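Local coordinates for glycerol Dehydrogenase (PDB 5XN8), which probably catalyses the NAD-dependent, metal-assisted oxidation of glycerol to dihydroxyacetone, letting microorganisms use glycerol as a carbon source without oxygen, at residues 279-284 with 350-355; 306-311 with 358-363. All coordinates share one frame; numbering follows the deposited sequence.

Two successive levels of one helix, 345-363, make both contacts, which illustrates how the last helix of a chain can tie together parts that come before it. Interaction 1 sets residues 350-355 of it against helix 271-285; interaction 2, with its centre about 11 Å from that of the first, sets residues 358-363 against the loop between helices 290-303 and 318-329. Along the chain the segments interleave: 279-284, 306-311, 350-355, 358-363. The two contacts merge where Val-284 CG2 meets Leu-358 CD1 at 3.5 Å and Leu-280 CD1 meets Val-307 CG1 at 3.6 Å. Both lie in the helical part of the fold and both touch the second subunit, so helix 345-363 joins internal packing to the assembly.

Interaction 1 of 2, residues 279-284 with 350-355; sequences TLAQLV and AAILTA
Val-284 sets its two methyl groups on Ala-351 and Ala-355, one helical turn apart along one face of helix 345-363. CG1, anti to its own backbone N (chi1 172°), lies 3.8 Å from Ala-351 CA and also meets the CB of Thr-354, while CG2 settles on Ala-355, 4.0 Å from its CA. From the other helix, Ala-351 and Ala-355 direct their small methyls back at the backbone of 279-284: Ala-351 CB sits 3.5 Å from Ala-281 O, and Ala-355 CB reaches Ala-281 CA at 4.0 Å. With alanines at these positions the axes of the short segments approach to 8.1 Å while crossing at 109°, a close helix crossing in the helical part of this iron-containing alcohol dehydrogenase fold. Ile-352 starts away from the partner helix, yet its CG1 passes alongside the methyl of Ala-281 at 4.1 Å. No hydrogen bond spans the interface. The one polar side chain that takes part, Thr-354, turns its hydroxyl to Ala-350 O (OG1 to O, 3.0 Å), which also accepts from Thr-354 N on the opposite face of the carbonyl plane, leaving CB and CG2 of Thr-354 to meet Val-284 CG1. Helix 252-260 closes one flank, Ile-256 touching both Ala-281 and Ile-352, and helix 318-329 packs on Ile-352, whereas Thr-227 and Ala-220 of the second subunit cover Val-284 and Thr-354.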
loop_
_atom_site.group_PDB
_atom_site.type_symbol
_atom_site.label_atom_id
_atom_site.label_comp_id
_atom_site.label_asym_id
_atom_site.label_seq_id
_atom_site.Cartn_x
_atom_site.Cartn_y
_atom_site.Cartn_z
ATOM N N THR A 279 4.135 -1.724 -32.555
ATOM C CA THR A 279 4.296 -1.944 -31.118
ATOM C C THR A 279 3.054 -2.572 -30.505
ATOM O O THR A 279 3.154 -3.470 -29.662
ATOM C CB THR A 279 4.598 -0.624 -30.386
ATOM O OG1 THR A 279 5.770 -0.039 -30.952
ATOM C CG2 THR A 279 4.838 -0.848 -28.893
ATOM N N LEU A 280 1.895 -2.084 -30.922
ATOM C CA LEU A 280 0.617 -2.631 -30.478
ATOM C C LEU A 280 0.433 -4.073 -30.909
ATOM O O LEU A 280 -0.071 -4.898 -30.141
ATOM C CB LEU A 280 -0.556 -1.759 -30.961
ATOM C CG LEU A 280 -1.124 -0.878 -29.842
ATOM C CD1 LEU A 280 -1.731 0.416 -30.403
ATOM C CD2 LEU A 280 -2.099 -1.689 -28.987
ATOM N N ALA A 281 0.861 -4.374 -32.133
ATOM C CA ALA A 281 0.889 -5.750 -32.623
ATOM C C ALA A 281 1.849 -6.619 -31.806
ATOM O O ALA A 281 1.544 -7.775 -31.537
ATOM C CB ALA A 281 1.268 -5.774 -34.096
ATOM N N GLN A 282 3.001 -6.071 -31.423
ATOM C CA GLN A 282 3.957 -6.799 -30.576
ATOM C C GLN A 282 3.393 -7.121 -29.188
ATOM O O GLN A 282 3.675 -8.190 -28.657
ATOM C CB GLN A 282 5.289 -6.049 -30.446
ATOM C CG GLN A 282 6.330 -6.806 -29.612
ATOM C CD GLN A 282 7.636 -6.073 -29.458
ATOM O OE1 GLN A 282 8.185 -5.537 -30.413
ATOM N NE2 GLN A 282 8.156 -6.063 -28.251
ATOM N N LEU A 283 2.596 -6.218 -28.614
ATOM C CA LEU A 283 1.980 -6.458 -27.300
ATOM C C LEU A 283 1.017 -7.643 -27.299
ATOM O O LEU A 283 1.000 -8.444 -26.365
ATOM C CB LEU A 283 1.232 -5.213 -26.812
ATOM C CG LEU A 283 2.019 -3.940 -26.520
ATOM C CD1 LEU A 283 1.060 -2.864 -26.037
ATOM C CD2 LEU A 283 3.133 -4.176 -25.521
ATOM N N VAL A 284 0.209 -7.739 -28.345
ATOM C CA VAL A 284 -0.698 -8.871 -28.560
ATOM C C VAL A 284 0.093 -10.145 -28.847
ATOM O O VAL A 284 -0.322 -11.237 -28.457
ATOM C CB VAL A 284 -1.676 -8.578 -29.716
ATOM C CG1 VAL A 284 -2.491 -9.817 -30.085
ATOM C CG2 VAL A 284 -2.608 -7.425 -29.334
ATOM N N ALA A 350 -2.247 -13.097 -36.972
ATOM C CA ALA A 350 -3.114 -13.139 -35.789
ATOM C C ALA A 350 -3.012 -11.910 -34.902
ATOM O O ALA A 350 -4.028 -11.314 -34.510
ATOM C CB ALA A 350 -2.794 -14.377 -34.963
ATOM N N ALA A 351 -1.779 -11.537 -34.575
ATOM C CA ALA A 351 -1.531 -10.405 -33.699
ATOM C C ALA A 351 -2.016 -9.092 -34.315
ATOM O O ALA A 351 -2.666 -8.293 -33.638
ATOM C CB ALA A 351 -0.057 -10.322 -33.361
ATOM N N ILE A 352 -1.718 -8.885 -35.595
ATOM C CA ILE A 352 -2.121 -7.664 -36.306
ATOM C C ILE A 352 -3.654 -7.505 -36.332
ATOM O O ILE A 352 -4.161 -6.412 -36.060
ATOM C CB ILE A 352 -1.504 -7.611 -37.733
ATOM C CG1 ILE A 352 0.008 -7.373 -37.635
ATOM C CG2 ILE A 352 -2.139 -6.520 -38.592
ATOM C CD1 ILE A 352 0.780 -7.790 -38.877
ATOM N N LEU A 353 -4.378 -8.588 -36.629
ATOM C CA LEU A 353 -5.840 -8.532 -36.704
ATOM C C LEU A 353 -6.479 -8.299 -35.335
ATOM O O LEU A 353 -7.444 -7.531 -35.213
ATOM C CB LEU A 353 -6.426 -9.800 -37.345
ATOM C CG LEU A 353 -6.102 -10.059 -38.827
ATOM C CD1 LEU A 353 -6.983 -11.155 -39.422
ATOM C CD2 LEU A 353 -6.227 -8.794 -39.663
ATOM N N THR A 354 -5.943 -8.953 -34.311
ATOM C CA THR A 354 -6.453 -8.780 -32.956
ATOM C C THR A 354 -6.146 -7.385 -32.418
ATOM O O THR A 354 -7.006 -6.757 -31.791
ATOM C CB THR A 354 -5.888 -9.845 -32.007
ATOM O OG1 THR A 354 -6.213 -11.146 -32.505
ATOM C CG2 THR A 354 -6.453 -9.673 -30.588
ATOM N N ALA A 355 -4.936 -6.903 -32.684
ATOM C CA ALA A 355 -4.548 -5.539 -32.319
ATOM C C ALA A 355 -5.487 -4.505 -32.928
ATOM O O ALA A 355 -5.924 -3.582 -32.237
ATOM C CB ALA A 355 -3.122 -5.257 -32.745
#

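Interaction 2 of 2, residues 306-311 with 358-363; sequences PVTLAQ and LGQQWL
Residues 306-311, a loop that enters a 3-10 turn at Ala-310, run up against the last turns of helix 345-363, closest at Val-307 and Gly-359, whose CA atoms are 4.9 Å apart. Here Val-307 O receives a nearly straight CA-H...O contact from Gly-359 (CA to O, 3.4 Å), an approach that the lack of a side chain on the glycine permits. Thr-308 lays its CG2 methyl over the next peptide, 3.5 Å from Gln-360 N, and Leu-363 lies aslant the side chain of Val-307, its CD1 3.6 Å from Val-307 CG2. The same leucine methyl meets the amide end of Gln-311 tip to tip. That amide is held from within the loop: Val-307 N donates to Gln-311 OE1 at 2.8 Å, almost in line with the C=O bond. Thr-308 OG1, placed between its backbone N and carbonyl carbon (chi1 61°), accepts from Gln-311 N at 3.2 Å in an ST motif. Between 306-311 and 358-363 themselves no hydrogen bond forms: methyl packing and one CA-H...O contact join them, while Asp-356, earlier on the same helix, takes bonds from Leu-309 N and Gln-360 NE2, so close fit and a neighbouring polar tie act together.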
loop_
_atom_site.group_PDB
_atom_site.type_symbol
_atom_site.label_atom_id
_atom_site.label_comp_id
_atom_site.label_asym_id
_atom_site.label_seq_id
_atom_site.Cartn_x
_atom_site.Cartn_y
_atom_site.Cartn_z
ATOM N N PRO A 306 -1.719 5.927 -34.925
ATOM C CA PRO A 306 -2.706 4.938 -35.397
ATOM C C PRO A 306 -2.803 3.694 -34.530
ATOM O O PRO A 306 -1.784 3.085 -34.238
ATOM C CB PRO A 306 -2.193 4.570 -36.789
ATOM C CG PRO A 306 -0.750 4.832 -36.732
ATOM C CD PRO A 306 -0.587 6.036 -35.855
ATOM N N VAL A 307 -4.014 3.329 -34.115
ATOM C CA VAL A 307 -4.255 2.087 -33.352
ATOM C C VAL A 307 -5.098 1.059 -34.128
ATOM O O VAL A 307 -5.433 0.008 -33.601
ATOM C CB VAL A 307 -4.890 2.379 -31.973
ATOM C CG1 VAL A 307 -3.941 3.208 -31.122
ATOM C CG2 VAL A 307 -6.226 3.091 -32.099
ATOM N N THR A 308 -5.418 1.366 -35.387
ATOM C CA THR A 308 -6.237 0.500 -36.235
ATOM C C THR A 308 -5.678 0.499 -37.641
ATOM O O THR A 308 -5.059 1.478 -38.074
ATOM C CB THR A 308 -7.686 1.013 -36.343
ATOM O OG1 THR A 308 -7.674 2.312 -36.919
ATOM C CG2 THR A 308 -8.360 1.086 -34.995
ATOM N N LEU A 309 -5.946 -0.579 -38.365
ATOM C CA LEU A 309 -5.564 -0.680 -39.766
ATOM C C LEU A 309 -6.153 0.445 -40.616
ATOM O O LEU A 309 -5.457 0.983 -41.479
ATOM C CB LEU A 309 -5.986 -2.033 -40.326
ATOM C CG LEU A 309 -5.214 -3.225 -39.762
ATOM C CD1 LEU A 309 -5.855 -4.523 -40.181
ATOM C CD2 LEU A 309 -3.757 -3.183 -40.204
ATOM N N ALA A 310 -7.406 0.819 -40.352
ATOM C CA ALA A 310 -8.074 1.906 -41.092
ATOM C C ALA A 310 -7.357 3.250 -40.962
ATOM O O ALA A 310 -7.225 3.972 -41.935
ATOM C CB ALA A 310 -9.533 2.037 -40.656
ATOM N N GLN A 311 -6.867 3.577 -39.767
ATOM C CA GLN A 311 -6.066 4.804 -39.572
ATOM C C GLN A 311 -4.718 4.797 -40.305
ATOM O O GLN A 311 -4.092 5.854 -40.452
ATOM C CB GLN A 311 -5.811 5.052 -38.093
ATOM C CG GLN A 311 -7.033 5.501 -37.308
ATOM C CD GLN A 311 -6.741 5.619 -35.831
ATOM O OE1 GLN A 311 -6.058 4.778 -35.269
ATOM N NE2 GLN A 311 -7.242 6.671 -35.196
ATOM N N LEU A 358 -8.638 -4.561 -31.080
ATOM C CA LEU A 358 -8.437 -3.867 -29.787
ATOM C C LEU A 358 -8.490 -2.355 -29.941
ATOM O O LEU A 358 -9.082 -1.665 -29.101
ATOM C CB LEU A 358 -7.128 -4.289 -29.109
ATOM C CG LEU A 358 -7.192 -5.703 -28.538
ATOM C CD1 LEU A 358 -5.798 -6.288 -28.337
ATOM C CD2 LEU A 358 -7.977 -5.759 -27.230
ATOM N N GLY A 359 -7.883 -1.841 -31.006
ATOM C CA GLY A 359 -7.918 -0.416 -31.314
ATOM C C GLY A 359 -9.271 0.128 -31.753
ATOM O O GLY A 359 -9.597 1.274 -31.439
ATOM N N GLN A 360 -10.048 -0.668 -32.491
ATOM C CA GLN A 360 -11.421 -0.279 -32.863
ATOM C C GLN A 360 -12.287 -0.106 -31.611
ATOM O O GLN A 360 -12.865 0.948 -31.389
ATOM C CB GLN A 360 -12.063 -1.301 -33.816
ATOM C CG GLN A 360 -11.487 -1.288 -35.221
ATOM C CD GLN A 360 -12.277 -2.170 -36.196
ATOM O OE1 GLN A 360 -13.518 -2.186 -36.214
ATOM N NE2 GLN A 360 -11.555 -2.910 -37.020
ATOM N N GLN A 361 -12.345 -1.152 -30.790
ATOM C CA GLN A 361 -13.107 -1.117 -29.541
ATOM C C GLN A 361 -12.720 0.084 -28.650
ATOM O O GLN A 361 -13.596 0.771 -28.093
ATOM C CB GLN A 361 -12.901 -2.414 -28.777
ATOM C CG GLN A 361 -13.916 -2.686 -27.676
ATOM C CD GLN A 361 -13.419 -3.756 -26.723
ATOM O OE1 GLN A 361 -12.800 -3.446 -25.696
ATOM N NE2 GLN A 361 -13.631 -5.020 -27.083
ATOM N N TRP A 362 -11.416 0.346 -28.561
ATOM C CA TRP A 362 -10.881 1.451 -27.774
ATOM C C TRP A 362 -11.336 2.826 -28.273
ATOM O O TRP A 362 -11.738 3.689 -27.493
ATOM C CB TRP A 362 -9.343 1.389 -27.756
ATOM C CG TRP A 362 -8.745 2.422 -26.881
ATOM C CD1 TRP A 362 -8.243 3.624 -27.268
ATOM C CD2 TRP A 362 -8.621 2.369 -25.454
ATOM N NE1 TRP A 362 -7.796 4.323 -26.175
ATOM C CE2 TRP A 362 -8.005 3.575 -25.046
ATOM C CE3 TRP A 362 -8.962 1.415 -24.475
ATOM C CZ2 TRP A 362 -7.726 3.865 -23.708
ATOM C CZ3 TRP A 362 -8.697 1.707 -23.140
ATOM C CH2 TRP A 362 -8.075 2.926 -22.771
ATOM N N LEU A 363 -11.259 3.031 -29.576
ATOM C CA LEU A 363 -11.721 4.280 -30.180
ATOM C C LEU A 363 -13.244 4.497 -30.132
ATOM O O LEU A 363 -13.710 5.642 -30.250
ATOM C CB LEU A 363 -11.235 4.360 -31.635
ATOM C CG LEU A 363 -9.724 4.475 -31.828
ATOM C CD1 LEU A 363 -9.409 4.345 -33.310
ATOM C CD2 LEU A 363 -9.172 5.767 -31.237
#